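Local coordinates for protein carbohydrate binding module (Escherichia coli, PDB 2XFD) that binds carbohydrate in a calcium-dependent manner, here holding the disaccharide cellobiose next to a calcium ion, and probably recognises xylan and related polysaccharides, at residues T46-A52 with Y105-V111; N3-V7 with S42-T46. One frame throughout, in Å; residues are numbered along the deposited sequence. Where two conformers were deposited one is given.

Contact 1: T46-A52 with Y105-V111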
ATOM      1  N   THR A  46      -5.974   5.074  15.209  1.00  7.40           N
ATOM      2  CA  THR A  46      -7.287   4.655  14.712  1.00  8.18           C
ATOM      3  C   THR A  46      -7.736   5.292  13.431  1.00  8.11           C
ATOM      4  O   THR A  46      -8.802   5.016  12.940  1.00  8.93           O
ATOM      5  CB  THR A  46      -8.361   4.937  15.793  1.00 11.44           C
ATOM      6  OG1 THR A  46      -8.392   6.348  16.039  1.00 15.95           O
ATOM      7  CG2 THR A  46      -8.102   4.265  17.095  1.00 12.70           C
ATOM      8  N   GLY A  47      -6.940   6.189  12.894  1.00  7.45           N
ATOM      9  CA  GLY A  47      -7.303   6.994  11.736  1.00  7.66           C
ATOM     10  C   GLY A  47      -7.136   6.273  10.395  1.00  5.72           C
ATOM     11  O   GLY A  47      -7.169   5.027  10.298  1.00  6.25           O
ATOM     12  N   GLU A  48      -7.045   7.045   9.317  1.00  5.48           N
ATOM     13  CA  GLU A  48      -7.080   6.544   7.965  1.00  4.83           C
ATOM     14  C   GLU A  48      -5.839   5.748   7.692  1.00  4.27           C
ATOM     15  O   GLU A  48      -4.716   6.220   7.833  1.00  5.50           O
ATOM     16  CB  GLU A  48      -7.127   7.662   6.981  1.00  5.72           C
ATOM     17  CG  GLU A  48      -7.226   7.248   5.543  1.00  6.60           C
ATOM     18  CD  GLU A  48      -7.061   8.358   4.539  1.00  9.17           C
ATOM     19  OE1 GLU A  48      -6.811   8.047   3.370  1.00  8.39           O
ATOM     20  OE2 GLU A  48      -7.171   9.535   4.897  1.00 16.37           O
ATOM     21  N   ILE A  49      -5.996   4.524   7.202  1.00  4.60           N
ATOM     22  CA  ILE A  49      -4.897   3.647   6.846  1.00  4.47           C
ATOM     23  C   ILE A  49      -4.514   3.887   5.397  1.00  3.64           C
ATOM     24  O   ILE A  49      -5.341   3.882   4.500  1.00  5.04           O
ATOM     25  CB  ILE A  49      -5.277   2.148   7.003  1.00  4.50           C
ATOM     26  CG1 ILE A  49      -5.685   1.840   8.452  1.00  5.29           C
ATOM     27  CG2 ILE A  49      -4.166   1.276   6.541  1.00  5.38           C
ATOM     28  CD1 ILE A  49      -6.413   0.492   8.535  1.00  7.33           C
ATOM     29  N   ARG A  50      -3.204   4.076   5.153  1.00  4.59           N
ATOM     30  CA  ARG A  50      -2.648   4.117   3.811  1.00  4.52           C
ATOM     31  C   ARG A  50      -1.476   3.173   3.709  1.00  4.74           C
ATOM     32  O   ARG A  50      -0.716   2.967   4.662  1.00  5.80           O
ATOM     33  CB  ARG A  50      -2.194   5.538   3.482  1.00  5.74           C
ATOM     34  CG  ARG A  50      -3.309   6.553   3.455  1.00  5.89           C
ATOM     35  CD  ARG A  50      -2.798   7.952   3.279  1.00  7.04           C
ATOM     36  NE  ARG A  50      -3.939   8.840   3.280  1.00  7.77           N
ATOM     37  CZ  ARG A  50      -3.830  10.172   3.264  1.00  8.35           C
ATOM     38  NH1 ARG A  50      -4.925  10.908   3.379  1.00  9.78           N
ATOM     39  NH2 ARG A  50      -2.665  10.738   3.119  1.00  9.97           N
ATOM     40  N   VAL A  51      -1.304   2.574   2.528  1.00  4.30           N
ATOM     41  CA  VAL A  51      -0.076   1.887   2.160  1.00  3.97           C
ATOM     42  C   VAL A  51       0.541   2.705   1.052  1.00  3.90           C
ATOM     43  O   VAL A  51      -0.054   2.900  -0.004  1.00  4.94           O
ATOM     44  CB  VAL A  51      -0.301   0.461   1.711  1.00  4.42           C
ATOM     45  CG1 VAL A  51       0.981  -0.157   1.244  1.00  5.46           C
ATOM     46  CG2 VAL A  51      -0.937  -0.349   2.824  1.00  5.31           C
ATOM     47  N   ALA A  52       1.732   3.265   1.339  1.00  4.68           N
ATOM     48  CA  ALA A  52       2.398   4.209   0.452  1.00  4.94           C
ATOM     49  C   ALA A  52       3.658   3.639  -0.103  1.00  5.11           C
ATOM     50  O   ALA A  52       4.492   3.088   0.609  1.00  7.33           O
ATOM     51  CB  ALA A  52       2.757   5.483   1.198  1.00  6.78           C
ATOM     52  N   TYR A 105      -0.197   6.345  -2.719  1.00  5.47           N
ATOM     53  CA  TYR A 105      -0.747   5.451  -1.715  1.00  5.22           C
ATOM     54  C   TYR A 105      -2.108   4.915  -2.115  1.00  4.63           C
ATOM     55  O   TYR A 105      -2.810   5.502  -2.913  1.00  5.34           O
ATOM     56  CB  TYR A 105      -0.831   6.150  -0.338  1.00  6.16           C
ATOM     57  CG  TYR A 105      -1.773   7.338  -0.292  1.00  6.26           C
ATOM     58  CD1 TYR A 105      -1.330   8.629  -0.430  1.00  8.64           C
ATOM     59  CD2 TYR A 105      -3.118   7.175  -0.179  1.00  7.09           C
ATOM     60  CE1 TYR A 105      -2.239   9.731  -0.399  1.00 11.73           C
ATOM     61  CE2 TYR A 105      -3.978   8.249  -0.145  1.00  9.60           C
ATOM     62  CZ  TYR A 105      -3.548   9.470  -0.249  1.00 11.31           C
ATOM     63  OH  TYR A 105      -4.427  10.537  -0.176  1.00 16.94           O
ATOM     64  N   ILE A 106      -2.469   3.830  -1.479  1.00  4.56           N
ATOM     65  CA  ILE A 106      -3.828   3.281  -1.458  1.00  4.22           C
ATOM     66  C   ILE A 106      -4.402   3.560  -0.103  1.00  3.99           C
ATOM     67  O   ILE A 106      -3.762   3.241   0.920  1.00  4.76           O
ATOM     68  CB  ILE A 106      -3.870   1.788  -1.794  1.00  4.62           C
ATOM     69  CG1 ILE A 106      -3.152   1.506  -3.100  1.00  6.68           C
ATOM     70  CG2 ILE A 106      -5.302   1.329  -1.818  1.00  5.78           C
ATOM     71  CD1 ILE A 106      -2.917   0.072  -3.411  1.00  6.81           C
ATOM     72  N   SER A 107      -5.599   4.136  -0.034  1.00  4.40           N
ATOM     73  CA  SER A 107      -6.290   4.364   1.221  1.00  4.36           C
ATOM     74  C   SER A 107      -7.270   3.262   1.484  1.00  4.29           C
ATOM     75  O   SER A 107      -8.063   2.894   0.652  1.00  5.89           O
ATOM     76  CB  SER A 107      -7.075   5.657   1.178  1.00  6.16           C
ATOM     77  OG  SER A 107      -7.838   5.835   2.341  1.00  7.40           O
ATOM     78  N   PHE A 108      -7.219   2.708   2.714  1.00  4.72           N
ATOM     79  CA  PHE A 108      -8.058   1.586   3.124  1.00  4.70           C
ATOM     80  C   PHE A 108      -9.105   1.986   4.169  1.00  4.77           C
ATOM     81  O   PHE A 108      -9.738   1.152   4.779  1.00  6.51           O
ATOM     82  CB  PHE A 108      -7.220   0.425   3.663  1.00  4.56           C
ATOM     83  CG  PHE A 108      -6.364  -0.209   2.595  1.00  3.71           C
ATOM     84  CD1 PHE A 108      -5.131   0.282   2.264  1.00  4.65           C
ATOM     85  CD2 PHE A 108      -6.790  -1.334   1.940  1.00  4.45           C
ATOM     86  CE1 PHE A 108      -4.369  -0.306   1.291  1.00  4.69           C
ATOM     87  CE2 PHE A 108      -6.035  -1.954   0.995  1.00  4.23           C
ATOM     88  CZ  PHE A 108      -4.812  -1.448   0.642  1.00  4.77           C
ATOM     89  N   GLY A 109      -9.336   3.269   4.320  1.00  6.37           N
ATOM     90  CA  GLY A 109     -10.325   3.747   5.306  1.00  6.56           C
ATOM     91  C   GLY A 109      -9.743   3.700   6.707  1.00  5.27           C
ATOM     92  O   GLY A 109      -8.604   3.372   6.948  1.00  5.98           O
ATOM     93  N   ASN A 110     -10.573   4.091   7.673  1.00  6.96           N
ATOM     94  CA  ASN A 110     -10.133   4.126   9.053  1.00  6.28           C
ATOM     95  C   ASN A 110      -9.938   2.736   9.668  1.00  6.33           C
ATOM     96  O   ASN A 110     -10.503   1.751   9.203  1.00  7.20           O
ATOM     97  CB  ASN A 110     -11.191   4.861   9.920  1.00  7.82           C
ATOM     98  CG  ASN A 110     -11.293   6.341   9.569  1.00 10.24           C
ATOM     99  OD1 ASN A 110     -12.356   6.930   9.900  1.00 18.20           O
ATOM    100  ND2 ASN A 110     -10.327   6.942   9.016  1.00  8.99           N
ATOM    101  N   VAL A 111      -9.073   2.706  10.651  1.00  7.56           N
ATOM    102  CA  VAL A 111      -8.851   1.448  11.337  1.00  8.36           C
ATOM    103  C   VAL A 111     -10.109   0.846  11.824  1.00 10.91           C
ATOM    104  O   VAL A 111     -10.472  -0.305  11.638  1.00 11.02           O
ATOM    105  CB  VAL A 111      -7.787   1.581  12.510  1.00 10.56           C
ATOM    106  CG1 VAL A 111      -7.655   0.293  13.332  1.00 13.36           C
ATOM    107  CG2 VAL A 111      -6.484   2.064  12.018  1.00 10.87           C
TER
HETATM  108  O   HOH W   1      -7.264   9.562   1.147  1.00 20.13           O
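Two neighbouring antiparallel strands, 48-52 and 105-110, pair here within a four-stranded sheet of a beta-sandwich, their axes 4.4 Å apart at closest approach. The Val51-Ile106 pair is doubly hydrogen-bonded, Val51 N to Ile106 O and Ile106 N to Val51 O both measuring 3.0 Å. Between Arg50-Ser107 and Glu48-Asn110 the register slips by one residue: a beta bulge, in which Ile49 O accepts from Phe108 N (2.8 Å) while Ile49 N donates to Gly109 O (2.9 Å). On the polar face, Glu48 OE1 accepts from Ser107 OG (2.6 Å) and forms a salt bridge with Arg50 NE (3.0 Å). So anchored, the Arg50 guanidinium lies flat on the Tyr105 ring, planes at 3° and centres 4.1 Å apart, with Arg50 CD over the ring face in a CH-pi contact. On the inner face, Val51 CG2 meets Phe108 CE1 at 3.8 Å, and Ile49 CG1 meets Val111 CG2 at 3.7 Å. Ile49, Val51 and Phe108 pack on Ile67 of the facing sheet, where Ile49 also meets Ile5 and Val51 meets Val7. Strand 17-22 flanks 48-53 on its other side, and the far side of 105-110 is hydrogen-bonded to Val81 and Thr83.

Contact 2: N3-V7 with S42-T46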
ATOM      1  N   ASN A   3      -4.466  -2.339  17.654  1.00  7.94           N
ATOM      2  CA  ASN A   3      -4.873  -2.875  16.350  1.00  6.31           C
ATOM      3  C   ASN A   3      -3.780  -3.608  15.698  1.00  6.75           C
ATOM      4  O   ASN A   3      -2.579  -3.311  15.956  1.00 11.21           O
ATOM      5  CB  ASN A   3      -5.310  -1.672  15.520  1.00  6.83           C
ATOM      6  CG  ASN A   3      -6.442  -0.953  16.240  1.00  7.76           C
ATOM      7  OD1 ASN A   3      -7.485  -1.522  16.435  1.00  8.53           O
ATOM      8  ND2 ASN A   3      -6.221   0.324  16.605  1.00  9.43           N
ATOM      9  N   SER A   4      -4.107  -4.591  14.911  1.00  6.65           N
ATOM     10  CA  SER A   4      -3.159  -5.370  14.118  1.00  6.89           C
ATOM     11  C   SER A   4      -3.471  -5.190  12.654  1.00  5.66           C
ATOM     12  O   SER A   4      -4.621  -5.328  12.244  1.00  6.44           O
ATOM     13  CB  SER A   4      -3.252  -6.862  14.521  1.00  9.14           C
ATOM     14  OG  SER A   4      -2.238  -7.579  13.849  1.00 11.76           O
ATOM     15  N   ILE A   5      -2.445  -4.883  11.878  1.00  5.18           N
ATOM     16  CA  ILE A   5      -2.593  -4.696  10.452  1.00  4.87           C
ATOM     17  C   ILE A   5      -1.557  -5.513   9.724  1.00  4.59           C
ATOM     18  O   ILE A   5      -0.342  -5.420  10.004  1.00  6.17           O
ATOM     19  CB  ILE A   5      -2.454  -3.184  10.032  1.00  5.35           C
ATOM     20  CG1 ILE A   5      -3.487  -2.377  10.761  1.00  6.22           C
ATOM     21  CG2 ILE A   5      -2.584  -3.077   8.526  1.00  6.07           C
ATOM     22  CD1 ILE A   5      -3.293  -0.846  10.617  1.00  7.96           C
ATOM     23  N   THR A   6      -1.986  -6.335   8.784  1.00  4.39           N
ATOM     24  CA  THR A   6      -1.114  -7.105   7.907  1.00  4.22           C
ATOM     25  C   THR A   6      -1.239  -6.568   6.470  1.00  4.21           C
ATOM     26  O   THR A   6      -2.366  -6.398   6.005  1.00  5.55           O
ATOM     27  CB  THR A   6      -1.404  -8.574   7.935  1.00  5.29           C
ATOM     28  OG1 THR A   6      -1.190  -9.073   9.239  1.00  7.73           O
ATOM     29  CG2 THR A   6      -0.617  -9.392   6.957  1.00  6.89           C
ATOM     30  N   VAL A   7      -0.130  -6.264   5.819  1.00  4.18           N
ATOM     31  CA  VAL A   7      -0.078  -5.860   4.449  1.00  3.64           C
ATOM     32  C   VAL A   7       0.440  -7.040   3.626  1.00  3.84           C
ATOM     33  O   VAL A   7       1.495  -7.576   3.937  1.00  4.65           O
ATOM     34  CB  VAL A   7       0.816  -4.633   4.278  1.00  4.20           C
ATOM     35  CG1 VAL A   7       0.926  -4.210   2.809  1.00  5.68           C
ATOM     36  CG2 VAL A   7       0.342  -3.507   5.146  1.00  5.28           C
ATOM     37  N   SER A  42       1.571  -3.492  14.553  1.00  7.22           N
ATOM     38  CA  SER A  42       0.612  -3.127  15.571  0.50  8.86           C
ATOM     39  C   SER A  42       0.540  -1.625  15.691  1.00  8.53           C
ATOM     40  O   SER A  42       1.557  -0.946  15.502  1.00 11.18           O
ATOM     41  CB  SER A  42       1.073  -3.627  16.983  0.50 10.54           C
ATOM     42  OG  SER A  42       1.097  -5.047  17.075  0.50 16.31           O
ATOM     43  N   THR A  43      -0.614  -1.092  16.032  1.00  7.24           N
ATOM     44  CA  THR A  43      -0.730   0.332  16.311  1.00  6.99           C
ATOM     45  C   THR A  43      -1.974   0.567  17.213  1.00  7.13           C
ATOM     46  O   THR A  43      -3.016  -0.069  17.050  1.00  8.12           O
ATOM     47  CB  THR A  43      -0.870   1.172  15.027  1.00  8.93           C
ATOM     48  OG1 THR A  43      -0.895   2.558  15.338  1.00 10.13           O
ATOM     49  CG2 THR A  43      -2.074   0.827  14.192  1.00  9.57           C
ATOM     50  N   SER A  44      -1.824   1.577  18.065  1.00  7.46           N
ATOM     51  CA  SER A  44      -2.885   2.156  18.881  0.50  7.83           C
ATOM     52  C   SER A  44      -3.671   3.248  18.111  1.00  7.01           C
ATOM     53  O   SER A  44      -4.679   3.708  18.559  1.00  8.89           O
ATOM     54  CB  SER A  44      -2.313   2.739  20.177  0.50  9.50           C
ATOM     55  OG  SER A  44      -1.459   3.810  19.970  0.50 11.20           O
ATOM     56  N   LEU A  45      -3.142   3.694  16.997  1.00  6.77           N
ATOM     57  CA  LEU A  45      -3.766   4.751  16.201  1.00  7.23           C
ATOM     58  C   LEU A  45      -5.014   4.171  15.523  1.00  6.67           C
ATOM     59  O   LEU A  45      -5.107   2.977  15.252  1.00  8.26           O
ATOM     60  CB  LEU A  45      -2.783   5.289  15.191  1.00  8.21           C
ATOM     61  CG  LEU A  45      -1.544   5.970  15.762  1.00  9.05           C
ATOM     62  CD1 LEU A  45      -0.573   6.272  14.685  1.00 12.02           C
ATOM     63  CD2 LEU A  45      -1.904   7.234  16.581  1.00 11.33           C
ATOM     64  N   THR A  46      -5.974   5.074  15.209  1.00  7.40           N
ATOM     65  CA  THR A  46      -7.287   4.655  14.712  1.00  8.18           C
ATOM     66  C   THR A  46      -7.736   5.292  13.431  1.00  8.11           C
ATOM     67  O   THR A  46      -8.802   5.016  12.940  1.00  8.93           O
ATOM     68  CB  THR A  46      -8.361   4.937  15.793  1.00 11.44           C
ATOM     69  OG1 THR A  46      -8.392   6.348  16.039  1.00 15.95           O
ATOM     70  CG2 THR A  46      -8.102   4.265  17.095  1.00 12.70           C
TER
HETATM   71  O   HOH W   2       0.121  -7.011  15.207  1.00 23.18           O
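Asn3, the first modelled residue, pairs with Thr43 just where strand 37-42 gives way to a loop. Asn3 N donates to Thr43 O (2.8 Å) and Thr43 N to Asn3 O (3.0 Å). The m rotamer of Asn3 brings ND2 over the turn, where it makes weak hydrogen bonds to Thr43 O (3.3 Å) and Leu45 O (3.2 Å); its OD1 is bound by Asn70. Thr43 is in the t rotamer, with OG1 accepting from Leu45 N (3.0 Å) and CG2 4.1 Å from Ile5 CD1. Ile5 extends its CD1 to this methyl although its CA-to-CB bond points sideways. On the outer face Ser4 and Ser42 form a non-hydrogen-bonded pair, and in the Ser42 conformer given one water joins their hydroxyls, 2.8 Å from Ser4 OG and 2.9 Å from Ser42 OG. Leu45 sends its side chain away from Asn3-Val7, to Thr25 and Val22. The Leu45 N to Thr43 OG1 hydrogen bond defines an ST turn, here where the chain leaves one sheet of the beta-sandwich for the other.

In the fold
Contacts 1 and 2 follow one another along the chain and share Thr46, where the loop that closes contact 2 runs into the strand of contact 1; their centres are about 10 Å apart. Each belongs to a different sheet, and they meet through the core: Ile49 CD1 lies 4.0 Å from Ile5 CD1, and Val51 CG2 4.1 Å from Val7 CG2. The two modelled chain ends also come together, Val111 CG1 being 3.4 Å from Asn3 CG. The sugar is remote from this end of the sandwich: the side chain of Ile106 is about 14 Å from a bound glucose unit, whose pocket is formed by Asp56, Asp61, Trp86 and His101 beside a calcium ion.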